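Local coordinates for NAD-dependent protein deacylase 2 (Archaeoglobus fulgidus, PDB 4TWJ) that removes acetyl and longer acyl groups from protein lysines at the expense of NAD, including the acetyl group on the chromatin protein Alba, at residues R112-S120 against T173-A181; K123-Y133 against C150-R161. All coordinates share one frame; numbering follows the deposited sequence.

Interaction 1 of 2, residues R112-S120 against T173-A181; sequences RRVLELHGS and TLFEAIEEA
Leu-115 lays its branched end against the helix backbone between Glu-176 and Ala-177, and its CD1 comes within 3.7 Å of Ala-177 N. The other methyl, CD2, meets Glu-176 CB at 3.9 Å; the two side chains cross at about a right angle, and the glutamate then bends away at chi2, so that of its side chain it is CB that makes the contact. One turn further on, Glu-180 CG borders the same CD1, while its carboxylate is engaged by His-17. The CG of Leu-115 stands anti to its carbonyl carbon (chi1 -63°), which carries both methyls out to the helix.

Leu-117 adds a second point of apolar contact: its CD2 reaches Ala-177 CB at 3.8 Å, and the small alanine thus lies against both leucines. At the start of 173-181, Thr-173 turns CG2 anti to its own N (chi1 -59° for OG1), bringing the methyl to 3.5 Å from Glu-116 O. No direct hydrogen bond joins the segments. Instead a water donates to Glu-116 O (2.7 Å) and also pairs with Thr-173 OG1, while the same carbonyl closes the type I turn by accepting from Gly-119 N.

The strand and helix axes approach to 8.3 Å at 128°. Strand 114-116 is the outermost strand on one side of the parallel Rossmann-type sheet, next to strand 94-99, whose Ile-98 touches both leucines. Helix 171-182 packs over this edge, and helix 201-208 follows beside it, placing Leu-202 against Leu-117 and Ala-177.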
loop_
_atom_site.group_PDB
_atom_site.type_symbol
_atom_site.label_atom_id
_atom_site.label_comp_id
_atom_site.label_asym_id
_atom_site.label_seq_id
_atom_site.Cartn_x
_atom_site.Cartn_y
_atom_site.Cartn_z
ATOM N N ARG A 112 11.659 2.635 5.511
ATOM C CA ARG A 112 11.496 3.496 6.678
ATOM C C ARG A 112 10.407 4.537 6.456
ATOM O O ARG A 112 9.482 4.656 7.260
ATOM C CB ARG A 112 12.811 4.187 7.009
ATOM C CG ARG A 112 13.896 3.222 7.457
ATOM C CD ARG A 112 15.071 3.976 8.047
ATOM N NE ARG A 112 16.224 3.113 8.275
ATOM C CZ ARG A 112 17.398 3.534 8.738
ATOM N NH1 ARG A 112 17.584 4.817 9.034
ATOM N NH2 ARG A 112 18.390 2.667 8.910
ATOM N N ARG A 113 10.526 5.290 5.369
ATOM C CA ARG A 113 9.571 6.350 5.060
ATOM C C ARG A 113 8.337 5.772 4.373
ATOM O O ARG A 113 8.195 5.870 3.155
ATOM C CB ARG A 113 10.228 7.412 4.178
ATOM N N VAL A 114 7.454 5.168 5.165
ATOM C CA VAL A 114 6.240 4.527 4.653
ATOM C C VAL A 114 4.999 5.277 5.134
ATOM O O VAL A 114 4.790 5.443 6.339
ATOM C CB VAL A 114 6.148 3.049 5.099
ATOM C CG1 VAL A 114 4.872 2.398 4.576
ATOM C CG2 VAL A 114 7.373 2.274 4.631
ATOM N N LEU A 115 4.188 5.736 4.183
ATOM C CA LEU A 115 2.937 6.424 4.483
ATOM C C LEU A 115 1.764 5.464 4.287
ATOM O O LEU A 115 1.412 5.109 3.157
ATOM C CB LEU A 115 2.786 7.664 3.596
ATOM C CG LEU A 115 3.860 8.736 3.808
ATOM C CD1 LEU A 115 3.772 9.817 2.739
ATOM C CD2 LEU A 115 3.750 9.347 5.198
ATOM N N GLU A 116 1.181 5.033 5.404
ATOM C CA GLU A 116 0.094 4.055 5.400
ATOM C C GLU A 116 -1.252 4.761 5.276
ATOM O O GLU A 116 -1.868 5.153 6.274
ATOM C CB GLU A 116 0.153 3.188 6.663
ATOM C CG GLU A 116 1.374 2.283 6.706
ATOM C CD GLU A 116 1.466 1.468 7.979
ATOM O OE1 GLU A 116 1.673 0.243 7.878
ATOM O OE2 GLU A 116 1.339 2.055 9.073
ATOM N N LEU A 117 -1.696 4.926 4.034
ATOM C CA LEU A 117 -2.935 5.638 3.739
ATOM C C LEU A 117 -4.145 5.037 4.431
ATOM O O LEU A 117 -5.061 5.760 4.812
ATOM C CB LEU A 117 -3.199 5.644 2.234
ATOM C CG LEU A 117 -2.202 6.408 1.363
ATOM C CD1 LEU A 117 -2.597 6.239 -0.097
ATOM C CD2 LEU A 117 -2.127 7.876 1.744
ATOM N N HIS A 118 -4.149 3.717 4.579
ATOM C CA HIS A 118 -5.298 3.020 5.145
ATOM C C HIS A 118 -4.998 2.396 6.500
ATOM O O HIS A 118 -5.711 1.487 6.940
ATOM C CB HIS A 118 -5.789 1.972 4.156
ATOM C CG HIS A 118 -6.224 2.553 2.848
ATOM N ND1 HIS A 118 -6.046 1.905 1.647
ATOM C CD2 HIS A 118 -6.822 3.732 2.556
ATOM C CE1 HIS A 118 -6.526 2.655 0.670
ATOM N NE2 HIS A 118 -7.002 3.769 1.195
ATOM N N GLY A 119 -3.969 2.911 7.168
ATOM C CA GLY A 119 -3.567 2.412 8.479
ATOM C C GLY A 119 -2.975 1.020 8.416
ATOM O O GLY A 119 -2.394 0.622 7.404
ATOM N N SER A 120 -3.121 0.271 9.506
ATOM C CA SER A 120 -2.579 -1.085 9.583
ATOM C C SER A 120 -3.224 -1.859 10.719
ATOM O O SER A 120 -3.937 -1.286 11.537
ATOM C CB SER A 120 -1.067 -1.051 9.808
ATOM O OG SER A 120 -0.764 -0.726 11.154
ATOM N N THR A 173 -1.275 11.750 7.609
ATOM C CA THR A 173 -0.704 10.833 6.622
ATOM C C THR A 173 -1.113 11.239 5.210
ATOM O O THR A 173 -0.281 11.258 4.303
ATOM C CB THR A 173 -1.135 9.380 6.901
ATOM O OG1 THR A 173 -0.697 9.005 8.214
ATOM C CG2 THR A 173 -0.537 8.419 5.885
ATOM N N LEU A 174 -2.385 11.580 5.030
ATOM C CA LEU A 174 -2.868 11.988 3.711
ATOM C C LEU A 174 -2.183 13.275 3.253
ATOM O O LEU A 174 -1.763 13.368 2.105
ATOM C CB LEU A 174 -4.389 12.163 3.705
ATOM C CG LEU A 174 -5.006 12.487 2.339
ATOM C CD1 LEU A 174 -4.602 11.470 1.279
ATOM C CD2 LEU A 174 -6.518 12.576 2.459
ATOM N N PHE A 175 -2.062 14.257 4.151
ATOM C CA PHE A 175 -1.344 15.504 3.838
ATOM C C PHE A 175 0.076 15.213 3.372
ATOM O O PHE A 175 0.519 15.736 2.349
ATOM C CB PHE A 175 -1.302 16.442 5.057
ATOM C CG PHE A 175 -0.444 17.672 4.858
ATOM C CD1 PHE A 175 0.844 17.737 5.381
ATOM C CD2 PHE A 175 -0.927 18.763 4.150
ATOM C CE1 PHE A 175 1.632 18.864 5.199
ATOM C CE2 PHE A 175 -0.144 19.896 3.964
ATOM C CZ PHE A 175 1.137 19.946 4.489
ATOM N N GLU A 176 0.789 14.371 4.113
ATOM C CA GLU A 176 2.172 14.052 3.761
ATOM C C GLU A 176 2.240 13.390 2.389
ATOM O O GLU A 176 3.132 13.688 1.599
ATOM C CB GLU A 176 2.824 13.148 4.815
ATOM C CG GLU A 176 3.098 13.842 6.141
ATOM C CD GLU A 176 4.092 14.986 6.025
ATOM O OE1 GLU A 176 3.882 16.022 6.694
ATOM O OE2 GLU A 176 5.078 14.855 5.272
ATOM N N ALA A 177 1.293 12.499 2.112
ATOM C CA ALA A 177 1.252 11.791 0.833
ATOM C C ALA A 177 0.978 12.755 -0.319
ATOM O O ALA A 177 1.588 12.643 -1.384
ATOM C CB ALA A 177 0.209 10.685 0.866
ATOM N N ILE A 178 0.054 13.688 -0.107
ATOM C CA ILE A 178 -0.220 14.740 -1.095
ATOM C C ILE A 178 1.031 15.583 -1.356
ATOM O O ILE A 178 1.370 15.869 -2.508
ATOM C CB ILE A 178 -1.384 15.650 -0.644
ATOM C CG1 ILE A 178 -2.703 14.878 -0.713
ATOM C CG2 ILE A 178 -1.468 16.907 -1.509
ATOM C CD1 ILE A 178 -3.840 15.528 0.043
ATOM N N GLU A 179 1.716 15.975 -0.286
ATOM C CA GLU A 179 2.948 16.752 -0.416
ATOM C C GLU A 179 4.041 15.997 -1.170
ATOM O O GLU A 179 4.765 16.589 -1.977
ATOM C CB GLU A 179 3.447 17.194 0.959
ATOM C CG GLU A 179 2.554 18.238 1.598
ATOM C CD GLU A 179 2.481 19.499 0.768
ATOM O OE1 GLU A 179 3.548 20.093 0.522
ATOM O OE2 GLU A 179 1.369 19.879 0.351
ATOM N N GLU A 180 4.154 14.695 -0.916
ATOM C CA GLU A 180 5.078 13.854 -1.674
ATOM C C GLU A 180 4.719 13.840 -3.159
ATOM O O GLU A 180 5.587 14.033 -4.010
ATOM C CB GLU A 180 5.100 12.427 -1.118
ATOM C CG GLU A 180 5.845 12.297 0.203
ATOM C CD GLU A 180 7.310 12.672 0.089
ATOM O OE1 GLU A 180 7.959 12.279 -0.899
ATOM O OE2 GLU A 180 7.814 13.372 0.987
ATOM N N ALA A 181 3.440 13.634 -3.468
ATOM C CA ALA A 181 2.985 13.613 -4.860
ATOM C C ALA A 181 3.230 14.949 -5.563
ATOM O O ALA A 181 3.650 14.974 -6.718
ATOM C CB ALA A 181 1.512 13.243 -4.935
HETATM O O HOH W 1 -1.345 6.092 8.752
#

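Interaction 2 of 2, residues K123-Y133 against C150-R161; sequences KLDCLDCHETY and CRKCGSYYVKPR. With ZN (zinc ion), chain C.
Asp-125 and Arg-161 meet across an antiparallel strand pair in the Cys4 zinc module of the sirtuin fold. The side chains cross at about a right angle, yet carboxylate and guanidinium are nearly coplanar, 10° apart. The grip is side-on: NE of Arg-161 gives a 2.7 Å bond to Asp-125 OD2 and NH2 a 3.0 Å bond to OD1, both on syn lone pairs and almost straight. Lys-123 CB lies over one guanidinium face, and a water ties Asp-125 OD2 to Lys-159 O. With alanine at Asp-125 the guanidinium is likely to lose both in-plane acceptors and become free to turn, and the water one of its partners.

Backbone bonds between Asp-125 and Lys-159 hold the strands in register. On the face of Leu-124 and Cys-126, Leu-124 packs on Val-158 and Pro-160, with Trp-64 of helix 60-73 beyond. On the Asp-125 face, past the strand end, Leu-127 CD2 rests on Lys-159 CB.

SG of Cys-126, Cys-129, Cys-150 and Cys-153 each binds the zinc ion at 2.3 Å. Cys-126 and Cys-150 hold SG anti to the backbone N, whereas Cys-129 and Cys-153 (chi1 81° and 80°) set it between N and the carbonyl carbon. The Cys-150 sulfur sits at the edge of the Tyr-133 ring, whose OH accepts from Arg-151 N. Lys-152 NZ forms a salt bridge to Glu-131 OE1 at 2.7 Å, syn but well out of the carboxylate plane. Ser-155 OG donates to Asp-128 OD1 on its anti side at 2.6 Å, and itself accepts from Tyr-157 N in an ST turn.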
loop_
_atom_site.group_PDB
_atom_site.type_symbol
_atom_site.label_atom_id
_atom_site.label_comp_id
_atom_site.label_asym_id
_atom_site.label_seq_id
_atom_site.Cartn_x
_atom_site.Cartn_y
_atom_site.Cartn_z
ATOM N N LYS A 123 -2.390 -1.749 15.611
ATOM C CA LYS A 123 -3.110 -1.284 16.794
ATOM C C LYS A 123 -4.611 -1.439 16.577
ATOM O O LYS A 123 -5.087 -1.351 15.445
ATOM C CB LYS A 123 -2.782 0.183 17.078
ATOM C CG LYS A 123 -1.300 0.487 17.247
ATOM C CD LYS A 123 -0.726 -0.076 18.539
ATOM C CE LYS A 123 -1.211 0.689 19.762
ATOM N NZ LYS A 123 -0.442 0.344 20.989
ATOM N N LEU A 124 -5.345 -1.674 17.663
ATOM C CA LEU A 124 -6.788 -1.902 17.600
ATOM C C LEU A 124 -7.495 -1.245 18.779
ATOM O O LEU A 124 -6.875 -0.961 19.805
ATOM C CB LEU A 124 -7.098 -3.403 17.589
ATOM C CG LEU A 124 -6.291 -4.274 16.622
ATOM C CD1 LEU A 124 -5.015 -4.796 17.273
ATOM C CD2 LEU A 124 -7.133 -5.438 16.122
ATOM N N ASP A 125 -8.794 -1.007 18.614
ATOM C CA ASP A 125 -9.620 -0.377 19.642
ATOM C C ASP A 125 -10.944 -1.106 19.786
ATOM O O ASP A 125 -11.546 -1.505 18.791
ATOM C CB ASP A 125 -9.932 1.068 19.265
ATOM C CG ASP A 125 -8.693 1.906 19.097
ATOM O OD1 ASP A 125 -8.169 2.412 20.111
ATOM O OD2 ASP A 125 -8.242 2.067 17.946
ATOM N N CYS A 126 -11.410 -1.256 21.022
ATOM C CA CYS A 126 -12.777 -1.702 21.258
ATOM C C CYS A 126 -13.718 -0.512 21.099
ATOM O O CYS A 126 -13.567 0.496 21.793
ATOM C CB CYS A 126 -12.921 -2.284 22.652
ATOM S SG CYS A 126 -14.616 -2.701 23.097
ATOM N N LEU A 127 -14.691 -0.630 20.200
ATOM C CA LEU A 127 -15.618 0.473 19.928
ATOM C C LEU A 127 -16.591 0.751 21.074
ATOM O O LEU A 127 -17.170 1.838 21.136
ATOM C CB LEU A 127 -16.414 0.207 18.648
ATOM C CG LEU A 127 -15.617 -0.024 17.361
ATOM C CD1 LEU A 127 -16.567 -0.056 16.172
ATOM C CD2 LEU A 127 -14.542 1.033 17.156
ATOM N N ASP A 128 -16.777 -0.217 21.970
ATOM C CA ASP A 128 -17.711 -0.063 23.085
ATOM C C ASP A 128 -17.090 0.595 24.319
ATOM O O ASP A 128 -17.644 1.565 24.838
ATOM C CB ASP A 128 -18.337 -1.412 23.455
ATOM C CG ASP A 128 -19.406 -1.852 22.466
ATOM O OD1 ASP A 128 -19.407 -3.038 22.088
ATOM O OD2 ASP A 128 -20.246 -1.014 22.065
ATOM N N CYS A 129 -15.959 0.074 24.796
ATOM C CA CYS A 129 -15.315 0.611 26.005
ATOM C C CYS A 129 -14.000 1.357 25.735
ATOM O O CYS A 129 -13.384 1.875 26.668
ATOM C CB CYS A 129 -15.080 -0.506 27.023
ATOM S SG CYS A 129 -13.617 -1.518 26.707
ATOM N N HIS A 130 -13.577 1.399 24.470
ATOM C CA HIS A 130 -12.422 2.199 24.017
ATOM C C HIS A 130 -11.060 1.669 24.495
ATOM O O HIS A 130 -10.050 2.375 24.436
ATOM C CB HIS A 130 -12.615 3.678 24.387
ATOM C CG HIS A 130 -14.004 4.181 24.137
ATOM N ND1 HIS A 130 -14.475 4.468 22.874
ATOM C CD2 HIS A 130 -15.031 4.427 24.987
ATOM C CE1 HIS A 130 -15.730 4.877 22.957
ATOM N NE2 HIS A 130 -16.090 4.861 24.228
ATOM N N GLU A 131 -11.031 0.414 24.934
ATOM C CA GLU A 131 -9.781 -0.260 25.279
ATOM C C GLU A 131 -8.892 -0.361 24.040
ATOM O O GLU A 131 -9.396 -0.560 22.932
ATOM C CB GLU A 131 -10.071 -1.663 25.816
ATOM C CG GLU A 131 -8.919 -2.321 26.550
ATOM C CD GLU A 131 -8.627 -1.707 27.913
ATOM O OE1 GLU A 131 -9.311 -0.756 28.333
ATOM O OE2 GLU A 131 -7.690 -2.187 28.573
ATOM N N THR A 132 -7.582 -0.223 24.227
ATOM C CA THR A 132 -6.630 -0.305 23.117
ATOM C C THR A 132 -5.800 -1.582 23.182
ATOM O O THR A 132 -5.537 -2.112 24.264
ATOM C CB THR A 132 -5.691 0.916 23.076
ATOM O OG1 THR A 132 -4.868 0.935 24.248
ATOM C CG2 THR A 132 -6.497 2.197 23.002
ATOM N N TYR A 133 -5.402 -2.072 22.009
ATOM C CA TYR A 133 -4.675 -3.333 21.880
ATOM C C TYR A 133 -3.573 -3.247 20.840
ATOM O O TYR A 133 -3.654 -2.455 19.898
ATOM C CB TYR A 133 -5.622 -4.457 21.450
ATOM C CG TYR A 133 -6.696 -4.759 22.457
ATOM C CD1 TYR A 133 -7.920 -4.096 22.419
ATOM C CD2 TYR A 133 -6.488 -5.704 23.455
ATOM C CE1 TYR A 133 -8.904 -4.366 23.353
ATOM C CE2 TYR A 133 -7.465 -5.980 24.390
ATOM C CZ TYR A 133 -8.666 -5.309 24.340
ATOM O OH TYR A 133 -9.627 -5.591 25.283
ATOM N N CYS A 150 -12.918 -8.058 22.939
ATOM C CA CYS A 150 -12.368 -7.190 23.972
ATOM C C CYS A 150 -12.298 -7.938 25.297
ATOM O O CYS A 150 -13.309 -8.437 25.786
ATOM C CB CYS A 150 -13.226 -5.957 24.138
ATOM S SG CYS A 150 -12.602 -4.798 25.372
ATOM N N ARG A 151 -11.107 -8.018 25.875
ATOM C CA ARG A 151 -10.932 -8.730 27.140
ATOM C C ARG A 151 -11.581 -7.984 28.306
ATOM O O ARG A 151 -12.086 -8.611 29.240
ATOM C CB ARG A 151 -9.451 -8.976 27.424
ATOM C CG ARG A 151 -9.199 -9.788 28.690
ATOM C CD ARG A 151 -7.736 -10.163 28.826
ATOM N NE ARG A 151 -7.323 -11.191 27.863
ATOM C CZ ARG A 151 -7.139 -12.485 28.139
ATOM N NH1 ARG A 151 -6.747 -13.311 27.174
ATOM N NH2 ARG A 151 -7.329 -12.970 29.361
ATOM N N LYS A 152 -11.575 -6.656 28.258
ATOM C CA LYS A 152 -12.150 -5.873 29.348
ATOM C C LYS A 152 -13.663 -6.064 29.439
ATOM O O LYS A 152 -14.175 -6.451 30.489
ATOM C CB LYS A 152 -11.815 -4.386 29.203
ATOM C CG LYS A 152 -12.405 -3.527 30.314
ATOM C CD LYS A 152 -11.822 -2.124 30.329
ATOM C CE LYS A 152 -10.455 -2.089 30.990
ATOM N NZ LYS A 152 -9.895 -0.713 31.010
ATOM N N CYS A 153 -14.372 -5.803 28.341
ATOM C CA CYS A 153 -15.839 -5.750 28.371
ATOM C C CYS A 153 -16.544 -6.885 27.613
ATOM O O CYS A 153 -17.767 -7.030 27.722
ATOM C CB CYS A 153 -16.312 -4.397 27.844
ATOM S SG CYS A 153 -16.335 -4.249 26.043
ATOM N N GLY A 154 -15.787 -7.677 26.857
ATOM C CA GLY A 154 -16.331 -8.842 26.147
ATOM C C GLY A 154 -16.870 -8.552 24.756
ATOM O O GLY A 154 -17.348 -9.460 24.081
ATOM N N SER A 155 -16.780 -7.298 24.316
ATOM C CA SER A 155 -17.385 -6.878 23.049
ATOM C C SER A 155 -16.850 -7.637 21.839
ATOM O O SER A 155 -15.689 -8.057 21.808
ATOM C CB SER A 155 -17.179 -5.377 22.826
ATOM O OG SER A 155 -17.736 -4.953 21.591
ATOM N N TYR A 156 -17.718 -7.795 20.842
ATOM C CA TYR A 156 -17.337 -8.320 19.536
ATOM C C TYR A 156 -16.780 -7.218 18.622
ATOM O O TYR A 156 -16.382 -7.505 17.495
ATOM C CB TYR A 156 -18.556 -8.960 18.849
ATOM C CG TYR A 156 -18.877 -10.373 19.286
ATOM C CD1 TYR A 156 -18.571 -11.461 18.471
ATOM C CD2 TYR A 156 -19.502 -10.626 20.503
ATOM C CE1 TYR A 156 -18.866 -12.759 18.860
ATOM C CE2 TYR A 156 -19.803 -11.918 20.897
ATOM C CZ TYR A 156 -19.483 -12.981 20.073
ATOM O OH TYR A 156 -19.780 -14.269 20.459
ATOM N N TYR A 157 -16.754 -5.971 19.093
ATOM C CA TYR A 157 -16.388 -4.830 18.246
ATOM C C TYR A 157 -14.964 -4.334 18.486
ATOM O O TYR A 157 -14.750 -3.174 18.848
ATOM C CB TYR A 157 -17.392 -3.687 18.431
ATOM C CG TYR A 157 -18.746 -3.993 17.848
ATOM C CD1 TYR A 157 -19.698 -4.702 18.576
ATOM C CD2 TYR A 157 -19.067 -3.595 16.559
ATOM C CE1 TYR A 157 -20.942 -4.987 18.036
ATOM C CE2 TYR A 157 -20.301 -3.877 16.012
ATOM C CZ TYR A 157 -21.235 -4.574 16.748
ATOM O OH TYR A 157 -22.466 -4.848 16.191
ATOM N N VAL A 158 -13.994 -5.220 18.273
ATOM C CA VAL A 158 -12.586 -4.837 18.269
ATOM C C VAL A 158 -12.218 -4.463 16.840
ATOM O O VAL A 158 -12.163 -5.325 15.959
ATOM C CB VAL A 158 -11.667 -5.971 18.758
ATOM C CG1 VAL A 158 -10.202 -5.544 18.683
ATOM C CG2 VAL A 158 -12.043 -6.376 20.175
ATOM N N LYS A 159 -11.985 -3.172 16.619
ATOM C CA LYS A 159 -11.712 -2.651 15.284
ATOM C C LYS A 159 -10.228 -2.316 15.143
ATOM O O LYS A 159 -9.696 -1.553 15.944
ATOM C CB LYS A 159 -12.545 -1.395 15.026
ATOM C CG LYS A 159 -12.478 -0.893 13.589
ATOM C CD LYS A 159 -13.066 0.497 13.451
ATOM C CE LYS A 159 -12.954 0.992 12.018
ATOM N NZ LYS A 159 -11.570 1.420 11.673
ATOM N N PRO A 160 -9.558 -2.874 14.119
ATOM C CA PRO A 160 -8.172 -2.473 13.907
ATOM C C PRO A 160 -8.108 -1.039 13.406
ATOM O O PRO A 160 -9.077 -0.552 12.817
ATOM C CB PRO A 160 -7.685 -3.448 12.835
ATOM C CG PRO A 160 -8.906 -3.804 12.067
ATOM C CD PRO A 160 -10.060 -3.729 13.026
ATOM N N ARG A 161 -6.979 -0.371 13.627
ATOM C CA ARG A 161 -6.791 0.997 13.135
ATOM C C ARG A 161 -6.471 0.987 11.639
ATOM O O ARG A 161 -5.432 1.479 11.184
ATOM C CB ARG A 161 -5.732 1.731 13.958
ATOM C CG ARG A 161 -6.219 2.015 15.360
ATOM C CD ARG A 161 -5.287 2.921 16.137
ATOM N NE ARG A 161 -5.694 2.982 17.538
ATOM C CZ ARG A 161 -4.962 3.496 18.524
ATOM N NH1 ARG A 161 -3.762 4.020 18.280
ATOM N NH2 ARG A 161 -5.434 3.489 19.765
HETATM ZN ZN ZN C . -14.338 -3.248 25.340
HETATM O O HOH W 2 -9.723 1.328 15.783
HETATM O O HOH W 3 -7.032 -1.405 31.203
#

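In the fold
Interaction 2 is nested in the chain between the segments of interaction 1, so the zinc module is an excursion from the Rossmann-type domain. Their centres lie about 25 Å apart, but they touch where Ser-120 N approaches Arg-161 O at 3.1 Å, a probable hydrogen bond. Both border the active-site region, as expected of the sirtuin cleft. Interaction 1 holds His-118, the predicted proton acceptor, which packs on the modified side chain of the bound peptide, and Leu-117 is about 4 Å from the side chain of NAD-binding Gln-100. From interaction 2, Pro-160 lies about 6 Å from Ile-102 of the NAD site and Lys-159 about 9 Å from His-118, side chain to side chain.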